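Local coordinates for protein formate dehydrogenase (Pyrobaculum aerophilum, PDB 1QP8) that probably reduces 2-oxoacids such as glyoxylate or hydroxypyruvate, using a nicotinamide cofactor, at residues Y194-A198 against R222-R227. Numbering follows the deposited sequence.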
loop_
_atom_site.group_PDB
_atom_site.type_symbol
_atom_site.label_atom_id
_atom_site.label_comp_id
_atom_site.label_asym_id
_atom_site.label_seq_id
_atom_site.Cartn_x
_atom_site.Cartn_y
_atom_site.Cartn_z
ATOM N N TYR A 194 -1.023 19.022 -18.879
ATOM C CA TYR A 194 0.355 19.300 -18.492
ATOM C C TYR A 194 0.435 20.386 -17.425
ATOM O O TYR A 194 1.019 20.200 -16.354
ATOM C CB TYR A 194 1.171 19.730 -19.714
ATOM C CG TYR A 194 2.556 20.173 -19.328
ATOM C CD1 TYR A 194 3.524 19.248 -18.942
ATOM C CD2 TYR A 194 2.867 21.524 -19.243
ATOM C CE1 TYR A 194 4.763 19.659 -18.473
ATOM C CE2 TYR A 194 4.099 21.946 -18.774
ATOM C CZ TYR A 194 5.041 21.013 -18.390
ATOM O OH TYR A 194 6.252 21.447 -17.915
ATOM N N GLN A 195 -0.159 21.528 -17.743
ATOM C CA GLN A 195 -0.193 22.677 -16.853
ATOM C C GLN A 195 -0.662 22.302 -15.455
ATOM O O GLN A 195 -0.079 22.737 -14.464
ATOM C CB GLN A 195 -1.107 23.731 -17.466
ATOM C CG GLN A 195 -2.134 23.117 -18.401
ATOM C CD GLN A 195 -2.792 24.131 -19.304
ATOM O OE1 GLN A 195 -3.467 25.049 -18.836
ATOM N NE2 GLN A 195 -2.602 23.971 -20.611
ATOM N N HIS A 196 -1.708 21.484 -15.378
ATOM C CA HIS A 196 -2.249 21.060 -14.089
ATOM C C HIS A 196 -1.277 20.122 -13.391
ATOM O O HIS A 196 -0.927 20.333 -12.225
ATOM C CB HIS A 196 -3.600 20.383 -14.281
ATOM C CG HIS A 196 -4.504 21.123 -15.215
ATOM N ND1 HIS A 196 -4.542 20.872 -16.571
ATOM C CD2 HIS A 196 -5.361 22.147 -15.000
ATOM C CE1 HIS A 196 -5.384 21.709 -17.150
ATOM N NE2 HIS A 196 -5.895 22.494 -16.218
ATOM N N LEU A 197 -0.832 19.098 -14.112
ATOM C CA LEU A 197 0.119 18.134 -13.575
ATOM C C LEU A 197 1.329 18.874 -13.013
ATOM O O LEU A 197 1.803 18.573 -11.911
ATOM C CB LEU A 197 0.576 17.190 -14.685
ATOM C CG LEU A 197 -0.431 16.213 -15.281
ATOM C CD1 LEU A 197 0.170 15.532 -16.507
ATOM C CD2 LEU A 197 -0.798 15.187 -14.220
ATOM N N ALA A 198 1.812 19.846 -13.784
ATOM C CA ALA A 198 2.971 20.652 -13.413
ATOM C C ALA A 198 2.807 21.445 -12.118
ATOM O O ALA A 198 3.766 22.027 -11.625
ATOM C CB ALA A 198 3.311 21.587 -14.543
ATOM N N ARG A 222 5.025 14.620 -21.685
ATOM C CA ARG A 222 5.884 15.768 -21.548
ATOM C C ARG A 222 6.423 15.980 -20.156
ATOM O O ARG A 222 7.622 16.191 -19.984
ATOM C CB ARG A 222 5.160 17.025 -21.990
ATOM C CG ARG A 222 5.843 18.270 -21.503
ATOM C CD ARG A 222 5.200 19.508 -22.037
ATOM N NE ARG A 222 5.669 20.657 -21.284
ATOM C CZ ARG A 222 5.538 21.915 -21.675
ATOM N NH1 ARG A 222 4.946 22.191 -22.830
ATOM N NH2 ARG A 222 6.004 22.893 -20.905
ATOM N N ILE A 223 5.557 15.949 -19.151
ATOM C CA ILE A 223 6.057 16.174 -17.805
ATOM C C ILE A 223 6.969 15.033 -17.379
ATOM O O ILE A 223 7.934 15.247 -16.647
ATOM C CB ILE A 223 4.927 16.345 -16.769
ATOM C CG1 ILE A 223 5.516 16.950 -15.494
ATOM C CG2 ILE A 223 4.279 15.012 -16.447
ATOM C CD1 ILE A 223 4.510 17.182 -14.395
ATOM N N LEU A 224 6.672 13.821 -17.843
ATOM C CA LEU A 224 7.501 12.680 -17.493
ATOM C C LEU A 224 8.893 12.895 -18.027
ATOM O O LEU A 224 9.862 12.571 -17.350
ATOM C CB LEU A 224 6.928 11.391 -18.058
ATOM C CG LEU A 224 5.900 10.736 -17.145
ATOM C CD1 LEU A 224 5.149 9.654 -17.910
ATOM C CD2 LEU A 224 6.608 10.183 -15.937
ATOM N N LYS A 225 8.996 13.450 -19.235
ATOM C CA LYS A 225 10.306 13.707 -19.841
ATOM C C LYS A 225 11.022 14.904 -19.233
ATOM O O LYS A 225 12.198 15.124 -19.512
ATOM C CB LYS A 225 10.178 13.944 -21.342
ATOM C CG LYS A 225 9.951 12.696 -22.164
ATOM C CD LYS A 225 9.532 13.061 -23.569
ATOM C CE LYS A 225 9.280 11.822 -24.407
ATOM N NZ LYS A 225 8.546 12.139 -25.676
ATOM N N GLU A 226 10.320 15.683 -18.417
ATOM C CA GLU A 226 10.929 16.848 -17.789
ATOM C C GLU A 226 11.292 16.587 -16.342
ATOM O O GLU A 226 12.348 17.005 -15.876
ATOM C CB GLU A 226 9.990 18.050 -17.821
ATOM C CG GLU A 226 9.512 18.468 -19.192
ATOM C CD GLU A 226 8.784 19.790 -19.130
ATOM O OE1 GLU A 226 8.281 20.119 -18.032
ATOM O OE2 GLU A 226 8.711 20.487 -20.167
ATOM N N ARG A 227 10.408 15.915 -15.618
ATOM C CA ARG A 227 10.670 15.645 -14.217
ATOM C C ARG A 227 10.967 14.175 -13.968
ATOM O O ARG A 227 10.066 13.347 -13.833
ATOM C CB ARG A 227 9.491 16.153 -13.375
ATOM C CG ARG A 227 9.373 17.676 -13.461
ATOM C CD ARG A 227 7.946 18.221 -13.506
ATOM N NE ARG A 227 7.409 18.500 -12.179
ATOM C CZ ARG A 227 6.517 19.450 -11.918
ATOM N NH1 ARG A 227 6.056 20.223 -12.892
ATOM N NH2 ARG A 227 6.085 19.624 -10.681
#
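Tyr194 offers one ring face to the side chain of Arg222, which crosses it at about a right angle. Both the aliphatic and the charged part of the arginine take part: CD of Arg222 makes a CH-pi contact 3.6 Å from the ring centroid of Tyr194, and the guanidinium beyond it a cation-pi contact, its plane tilted 41° from the ring. Ala198 CB lies over the opposite face, toward the rim. With CG anti to the backbone N (chi1 174°), the Tyr194 ring reaches across to helix 217-226, and its hydroxyl points at Glu226 OE1, probably as a hydrogen-bond donor, at a separation modelled too short to be trusted. The carboxylate stands nearly perpendicular to the ring, 86° between planes. The other oxygen, Glu226 OE2, forms a salt bridge with Arg222 NE at 3.2 Å, one turn back on the same helix, though the hydrogen bond within it is weak; the carboxylate thus probably ties the phenol to the cation over its ring. Deeper in, Ile223 sets CB 3.7 Å from Tyr194 CE1, while its CD1 meets Leu197 CB at 3.9 Å; Phe230 also packs against Ile223. Arg227, bent at chi2 and chi3, brings its guanidinium edge to the carbonyl of Ala198: NH1 donates to Ala198 O at 3.2 Å, coming in from the side of the C=O, and NH2 adds a weak second bond. Polar and charged groups therefore flank a small apolar centre. The contact joins helices 194-197 and 217-226, which precede and follow strand 205-208 of the parallel six-stranded sheet, within the Rossmann-type NAD-binding domain of this dehydrogenase family and away from the NADPH site.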